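Local coordinates for Aar187cp (Eremothecium gossypii, PDB 3ZIL), which probably acts as a Wapl-family regulator of cohesin, bearing on the establishment of sister-chromatid cohesion and so on chromosome segregation, at residues A[39-44]-A[82-87]; A[252-257]-A[298-304]; A[275-279]-A[321-325]. One frame throughout, in Å; residues are numbered along the deposited sequence.

Interaction 1. Residues A[39-44]-A[82-87]; sequences RRNNML and VTSLLQ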
# COMPACT_ATOMS: atom_id res chain seq x y z
N ARG A 39 11.12 27.94 19.97
CA ARG A 39 9.86 27.23 19.67
C ARG A 39 10.09 25.73 19.80
O ARG A 39 9.38 25.00 20.58
CB ARG A 39 9.35 27.60 18.28
CG ARG A 39 8.16 26.74 17.77
CD ARG A 39 7.58 27.31 16.44
NE ARG A 39 6.79 26.37 15.62
CZ ARG A 39 5.58 25.88 15.87
NH1 ARG A 39 4.94 26.12 17.04
NH2 ARG A 39 5.02 25.06 14.95
N ARG A 40 11.08 25.26 19.04
CA ARG A 40 11.43 23.82 19.09
C ARG A 40 11.65 23.32 20.53
O ARG A 40 11.26 22.18 20.86
CB ARG A 40 12.66 23.52 18.25
CG ARG A 40 13.00 22.06 18.28
CD ARG A 40 14.24 21.72 17.48
NE ARG A 40 15.59 22.03 17.99
CZ ARG A 40 15.95 22.30 19.22
NH1 ARG A 40 15.05 22.30 20.19
NH2 ARG A 40 17.23 22.55 19.48
N ASN A 41 12.29 24.16 21.36
CA ASN A 41 12.64 23.77 22.71
C ASN A 41 11.42 23.69 23.62
O ASN A 41 11.29 22.74 24.43
CB ASN A 41 13.73 24.69 23.28
CG ASN A 41 15.14 24.35 22.70
OD1 ASN A 41 15.27 23.49 21.83
ND2 ASN A 41 16.14 25.04 23.14
N ASN A 42 10.51 24.66 23.47
CA ASN A 42 9.26 24.58 24.21
C ASN A 42 8.50 23.33 23.72
O ASN A 42 7.88 22.66 24.54
CB ASN A 42 8.36 25.82 24.01
CG ASN A 42 8.92 27.06 24.77
OD1 ASN A 42 8.43 28.14 24.63
ND2 ASN A 42 9.91 26.87 25.55
N MET A 43 8.52 23.06 22.43
CA MET A 43 7.68 21.89 21.92
C MET A 43 8.28 20.60 22.52
O MET A 43 7.54 19.64 22.92
CB MET A 43 7.61 21.86 20.36
CG MET A 43 6.68 20.71 19.82
SD MET A 43 6.71 20.95 17.99
CE MET A 43 5.81 22.48 17.73
N LEU A 44 9.60 20.55 22.56
CA LEU A 44 10.27 19.39 23.17
C LEU A 44 9.87 19.13 24.61
O LEU A 44 9.52 17.99 25.04
CB LEU A 44 11.80 19.49 23.02
CG LEU A 44 12.68 18.42 23.73
CD1 LEU A 44 12.25 17.05 23.12
CD2 LEU A 44 14.18 18.64 23.54
N VAL A 82 13.53 17.82 13.44
CA VAL A 82 13.31 17.52 14.83
C VAL A 82 11.93 18.06 15.24
O VAL A 82 11.14 17.36 15.85
CB VAL A 82 14.43 18.03 15.80
CG1 VAL A 82 13.94 17.88 17.25
CG2 VAL A 82 15.73 17.28 15.59
N THR A 83 11.60 19.25 14.76
CA THR A 83 10.31 19.86 15.04
C THR A 83 9.20 18.97 14.45
O THR A 83 8.18 18.73 15.09
CB THR A 83 10.29 21.27 14.48
OG1 THR A 83 11.23 22.05 15.23
CG2 THR A 83 8.94 21.92 14.60
N SER A 84 9.43 18.51 13.23
CA SER A 84 8.46 17.63 12.49
C SER A 84 8.15 16.30 13.21
O SER A 84 6.99 15.84 13.29
CB SER A 84 9.07 17.42 11.11
OG SER A 84 8.85 18.59 10.35
N LEU A 85 9.21 15.71 13.77
CA LEU A 85 9.09 14.58 14.65
C LEU A 85 8.23 14.82 15.90
O LEU A 85 7.36 14.01 16.24
CB LEU A 85 10.45 14.07 15.06
CG LEU A 85 10.33 12.67 15.74
CD1 LEU A 85 9.78 11.59 14.79
CD2 LEU A 85 11.68 12.24 16.35
N LEU A 86 8.52 15.92 16.62
CA LEU A 86 7.73 16.31 17.74
C LEU A 86 6.27 16.51 17.33
O LEU A 86 5.37 16.19 18.09
CB LEU A 86 8.29 17.65 18.31
CG LEU A 86 9.76 17.64 18.72
CD1 LEU A 86 10.30 19.01 19.25
CD2 LEU A 86 10.02 16.50 19.71
N GLN A 87 6.03 17.12 16.15
CA GLN A 87 4.70 17.41 15.72
C GLN A 87 4.00 16.11 15.40
O GLN A 87 2.80 16.05 15.64
CB GLN A 87 4.65 18.32 14.46
CG GLN A 87 5.08 19.75 14.82
CD GLN A 87 5.32 20.61 13.60
OE1 GLN A 87 6.14 20.27 12.74
NE2 GLN A 87 4.69 21.79 13.57
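Arg-40 is extended over chi1 and chi2 (both t), then turns at chi3 (p) and again at chi4 (19°). Arg-40 CG sits 3.5 Å from Thr-83 OG1, and Arg-40 CD 3.9 Å from Val-82 CG1. Met-43 is extended likewise, then turns at chi3 (m). Met-43 SD lies 3.7 Å from Leu-86 CB and 3.8 Å from Gln-87 CG. In the all-helical Wap1 domain, which resembles a HEAT-type repeat stack, these are roughly parallel helices, 36-52 and 81-93, with helix 54-72 between them in sequence. The segment axes cross at 32° and come within 10.0 Å. Leu-86 (mt) reaches back, so Leu-86 CD1 is 3.7 Å from Arg-40 O and 4.1 Å from Leu-44 CB. The extended chain carries Arg-39 NH2 to 3.6 Å from Gln-87 NE2. Both nitrogens donate hydrogen bonds to the carbonyls of Cys-72 and Gly-75, at and just after the end of helix 54-72. Arg-39 NH1 bonds to Trp-71 O, and the guanidinium makes a cation-pi contact with Trp-71.

Interaction 2. Residues A[252-257]-A[298-304]; sequences VRSLAM and TEELTNF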
# COMPACT_ATOMS: atom_id res chain seq x y z
N VAL A 252 5.43 -10.95 -16.03
CA VAL A 252 4.82 -12.24 -16.27
C VAL A 252 5.79 -13.42 -15.98
O VAL A 252 5.36 -14.37 -15.28
CB VAL A 252 4.23 -12.26 -17.71
CG1 VAL A 252 3.81 -13.68 -18.13
CG2 VAL A 252 3.01 -11.33 -17.74
N ARG A 253 7.07 -13.38 -16.48
CA ARG A 253 7.98 -14.52 -16.15
C ARG A 253 8.08 -14.73 -14.69
O ARG A 253 7.94 -15.86 -14.26
CB ARG A 253 9.47 -14.41 -16.62
CG ARG A 253 9.62 -14.06 -18.05
CD ARG A 253 11.04 -14.27 -18.66
NE ARG A 253 10.78 -13.96 -20.06
CZ ARG A 253 10.97 -12.77 -20.64
NH1 ARG A 253 11.57 -11.74 -20.01
NH2 ARG A 253 10.61 -12.62 -21.91
N SER A 254 8.46 -13.65 -13.95
CA SER A 254 8.60 -13.70 -12.51
C SER A 254 7.39 -14.29 -11.84
O SER A 254 7.53 -15.21 -10.99
CB SER A 254 8.90 -12.32 -11.93
OG SER A 254 10.10 -11.92 -12.56
N LEU A 255 6.22 -13.77 -12.18
CA LEU A 255 4.99 -14.25 -11.57
C LEU A 255 4.76 -15.71 -11.96
O LEU A 255 4.37 -16.54 -11.06
CB LEU A 255 3.76 -13.40 -11.96
CG LEU A 255 3.79 -11.98 -11.35
CD1 LEU A 255 2.75 -11.09 -12.09
CD2 LEU A 255 3.48 -12.05 -9.87
N ALA A 256 4.98 -16.05 -13.25
CA ALA A 256 4.70 -17.45 -13.64
C ALA A 256 5.71 -18.46 -12.94
O ALA A 256 5.36 -19.61 -12.64
CB ALA A 256 4.64 -17.61 -15.15
N MET A 257 6.88 -17.99 -12.54
CA MET A 257 7.82 -18.93 -11.97
C MET A 257 7.49 -19.12 -10.51
O MET A 257 7.41 -20.25 -10.02
CB MET A 257 9.26 -18.46 -12.15
CG MET A 257 9.79 -18.91 -13.52
SD MET A 257 11.08 -17.77 -14.02
CE MET A 257 12.03 -18.79 -15.16
N THR A 298 3.96 -14.93 -23.31
CA THR A 298 5.29 -15.09 -22.71
C THR A 298 5.52 -16.59 -22.48
O THR A 298 4.67 -17.25 -21.90
CB THR A 298 5.39 -14.27 -21.38
OG1 THR A 298 5.07 -12.91 -21.68
CG2 THR A 298 6.73 -14.33 -20.79
N GLU A 299 6.65 -17.11 -22.95
CA GLU A 299 6.94 -18.57 -22.85
C GLU A 299 6.81 -19.22 -21.46
O GLU A 299 6.26 -20.31 -21.39
CB GLU A 299 8.30 -18.92 -23.49
CG GLU A 299 9.32 -19.50 -22.52
CD GLU A 299 10.67 -19.77 -23.15
OE1 GLU A 299 10.74 -19.97 -24.39
OE2 GLU A 299 11.66 -19.78 -22.40
N GLU A 300 7.29 -18.62 -20.38
CA GLU A 300 7.16 -19.32 -19.05
C GLU A 300 5.72 -19.48 -18.59
O GLU A 300 5.45 -20.32 -17.75
CB GLU A 300 7.96 -18.65 -17.87
CG GLU A 300 9.45 -18.95 -17.83
CD GLU A 300 10.25 -17.89 -18.58
OE1 GLU A 300 9.78 -17.36 -19.63
OE2 GLU A 300 11.35 -17.56 -18.09
N LEU A 301 4.80 -18.64 -19.08
CA LEU A 301 3.43 -18.75 -18.64
C LEU A 301 2.83 -20.02 -19.29
O LEU A 301 1.95 -20.68 -18.71
CB LEU A 301 2.62 -17.47 -18.95
CG LEU A 301 1.20 -17.35 -18.40
CD1 LEU A 301 1.14 -17.53 -16.90
CD2 LEU A 301 0.62 -16.00 -18.83
N THR A 302 3.35 -20.37 -20.46
CA THR A 302 2.89 -21.57 -21.14
C THR A 302 3.37 -22.84 -20.43
O THR A 302 2.83 -23.92 -20.66
CB THR A 302 3.29 -21.63 -22.61
OG1 THR A 302 4.67 -21.99 -22.67
CG2 THR A 302 3.06 -20.29 -23.33
N ASN A 303 4.35 -22.73 -19.54
CA ASN A 303 4.71 -23.87 -18.70
C ASN A 303 3.68 -24.13 -17.65
O ASN A 303 3.85 -25.06 -16.86
CB ASN A 303 5.98 -23.62 -17.96
CG ASN A 303 7.15 -23.57 -18.86
OD1 ASN A 303 7.13 -24.12 -19.96
ND2 ASN A 303 8.18 -22.87 -18.43
N PHE A 304 2.66 -23.29 -17.60
CA PHE A 304 1.46 -23.61 -16.81
C PHE A 304 0.79 -24.85 -17.49
O PHE A 304 -0.04 -25.55 -16.86
CB PHE A 304 0.43 -22.45 -16.81
CG PHE A 304 0.65 -21.35 -15.75
CD1 PHE A 304 1.86 -21.16 -15.12
CD2 PHE A 304 -0.42 -20.45 -15.46
CE1 PHE A 304 2.01 -20.12 -14.18
CE2 PHE A 304 -0.29 -19.44 -14.50
CZ PHE A 304 0.94 -19.26 -13.87
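This is a mostly buried packing contact with a salt bridge at its exposed margin. It joins helix 248-261 to the short, weakly bonded helical turn 299-302 that precedes helix 304-313 in the C-terminal part of the Wap1 domain. Ala-256 is central. Its small side chain lets the backbones come close, with Ala-256 CA 5.3 Å from Leu-301 CA. Ala-256 CB touches Leu-301 CD1 at 3.9 Å and Phe-304 CE1 at 3.8 Å. The Phe-304 ring turns its edge to the carbonyl, with Ala-256 O 3.7 Å from Phe-304 CE1. One helical turn earlier, Val-252 CG1 meets Thr-298 CB at 3.7 Å and Leu-301 CD2 at 4.0 Å. On the exposed margin, Arg-253 NE and Glu-300 OE1 form a salt bridge at 3.6 Å. The Glu-300 carboxylate lies at the edge of the guanidinium. Met-257 closes in on the same acid, with Met-257 CE 3.2 Å from Glu-300 OE2. Deeper in, helix 272-289 backs the contact through Ile-288 against Val-252 and Val-289 against Leu-301. Helix 321-336 covers Phe-304, whose ring stacks with Phe-326.

Interaction 3. Residues A[275-279]-A[321-325]; sequences TNLLI and FVLQL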
# COMPACT_ATOMS: atom_id res chain seq x y z
N THR A 275 -1.86 -19.47 -0.07
CA THR A 275 -3.05 -19.46 -0.88
C THR A 275 -3.38 -18.05 -1.32
O THR A 275 -3.51 -17.80 -2.49
CB THR A 275 -4.21 -20.10 -0.13
OG1 THR A 275 -3.92 -21.50 0.01
CG2 THR A 275 -5.50 -19.97 -0.92
N ASN A 276 -3.46 -17.13 -0.36
CA ASN A 276 -3.60 -15.73 -0.66
C ASN A 276 -2.55 -15.17 -1.59
O ASN A 276 -2.87 -14.38 -2.47
CB ASN A 276 -3.69 -14.92 0.61
CG ASN A 276 -5.00 -15.13 1.30
OD1 ASN A 276 -5.99 -15.59 0.69
ND2 ASN A 276 -5.04 -14.81 2.59
N LEU A 277 -1.31 -15.59 -1.41
CA LEU A 277 -0.24 -15.23 -2.29
C LEU A 277 -0.47 -15.73 -3.72
O LEU A 277 -0.21 -15.01 -4.69
CB LEU A 277 1.04 -15.90 -1.80
CG LEU A 277 2.22 -15.74 -2.78
CD1 LEU A 277 2.75 -14.30 -2.64
CD2 LEU A 277 3.38 -16.75 -2.62
N LEU A 278 -0.88 -16.99 -3.87
CA LEU A 278 -1.11 -17.47 -5.19
C LEU A 278 -2.29 -16.74 -5.77
O LEU A 278 -2.28 -16.42 -6.97
CB LEU A 278 -1.43 -18.97 -5.19
CG LEU A 278 -0.27 -19.92 -5.03
CD1 LEU A 278 -0.93 -21.29 -4.88
CD2 LEU A 278 0.64 -19.93 -6.26
N ILE A 279 -3.34 -16.51 -4.96
CA ILE A 279 -4.51 -15.81 -5.51
C ILE A 279 -4.09 -14.41 -5.99
O ILE A 279 -4.49 -13.93 -7.06
CB ILE A 279 -5.66 -15.69 -4.47
CG1 ILE A 279 -6.36 -17.09 -4.24
CG2 ILE A 279 -6.67 -14.61 -4.92
CD1 ILE A 279 -7.29 -17.13 -3.01
N PHE A 321 -11.26 -21.97 -5.45
CA PHE A 321 -11.09 -20.70 -6.15
C PHE A 321 -9.67 -20.61 -6.78
O PHE A 321 -9.53 -20.28 -7.94
CB PHE A 321 -11.30 -19.57 -5.16
CG PHE A 321 -11.22 -18.21 -5.78
CD1 PHE A 321 -12.23 -17.75 -6.62
CD2 PHE A 321 -10.14 -17.39 -5.53
CE1 PHE A 321 -12.18 -16.50 -7.17
CE2 PHE A 321 -10.10 -16.11 -6.06
CZ PHE A 321 -11.11 -15.67 -6.88
N VAL A 322 -8.64 -20.96 -6.03
CA VAL A 322 -7.30 -20.84 -6.61
C VAL A 322 -7.09 -21.66 -7.89
O VAL A 322 -6.51 -21.16 -8.83
CB VAL A 322 -6.10 -21.09 -5.66
CG1 VAL A 322 -5.00 -20.16 -6.05
CG2 VAL A 322 -6.44 -20.82 -4.22
N LEU A 323 -7.54 -22.93 -7.89
CA LEU A 323 -7.46 -23.71 -9.09
C LEU A 323 -8.28 -23.14 -10.23
O LEU A 323 -7.84 -23.16 -11.36
CB LEU A 323 -7.83 -25.18 -8.83
CG LEU A 323 -7.68 -26.05 -10.09
CD1 LEU A 323 -6.35 -25.84 -10.80
CD2 LEU A 323 -7.88 -27.52 -9.73
N GLN A 324 -9.48 -22.64 -9.94
CA GLN A 324 -10.30 -21.99 -10.98
C GLN A 324 -9.64 -20.80 -11.60
O GLN A 324 -9.67 -20.61 -12.83
CB GLN A 324 -11.63 -21.58 -10.36
CG GLN A 324 -12.49 -22.83 -10.17
CD GLN A 324 -13.66 -22.57 -9.26
OE1 GLN A 324 -13.53 -21.79 -8.30
NE2 GLN A 324 -14.80 -23.19 -9.54
N LEU A 325 -9.01 -20.00 -10.75
CA LEU A 325 -8.31 -18.82 -11.19
C LEU A 325 -7.09 -19.28 -12.04
O LEU A 325 -6.79 -18.72 -13.10
CB LEU A 325 -7.88 -18.08 -9.88
CG LEU A 325 -7.33 -16.66 -10.04
CD1 LEU A 325 -8.15 -15.83 -11.05
CD2 LEU A 325 -7.20 -16.00 -8.65
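Thr-275 starts the contact. Its methyl faces the second helix, and Thr-275 CG2 lies 3.5 Å from Val-322 CG2. Its hydroxyl is engaged within its own part of the chain, by hydrogen bonds to Ser-271 O and Ser-269 OG. Leu-278 comes next, one turn on. Leu-278 CB packs at 3.9 Å on Val-322 CG1, while helix 264-267 touches the leucine through Asn-265 and Ile-266. Ile-279 ends the segment and makes the most contacts. Ile-279 CG1 is 3.7 Å from Val-322 CG2. Ile-279 CD1 approaches the edge of the Phe-321 ring, 3.8 Å from Phe-321 CD2. Ile-279 CG2 is 4.0 Å from Leu-325 CD2, and Leu-325 CD2 also lies 3.8 Å from Ile-279 O. Val-322 is thus a shared partner of Thr-275, Leu-278 and Ile-279. Helices 272-289 and 321-336 run nearly parallel here. Their segment axes cross at 23° and approach to 10.0 Å, as between successive repeats of a helical-repeat domain. A bound peptide packs on Asn-276, Ile-279, Phe-321 and Leu-325, so both helices contribute to the surface it uses. The side-chain contacts between the segments are all carbon to carbon. The two helices are therefore held here by close packing of side chains, and the peptide rests partly on residues of that same packing.

Interaction 1 comes first along the chain and closes before the others open. It lies towards the N-terminal end of the Wap1 domain, on the opposite side of the chain's centre from interactions 2 and 3. Its centre is about 52 Å from that of interaction 2 and 49 Å from that of interaction 3. Interactions 2 and 3 are close, with centres 16 Å apart and nearest atoms about 7 Å apart. Their segments alternate in sequence, 252-257, 275-279, 298-304 and 321-325, so the two contacts overlap along the chain. Helices 272-289 and 321-336 carry interaction 3 and also pack around interaction 2. This places the peptide-binding surface at interaction 3 within a region of helices packed in overlapping order.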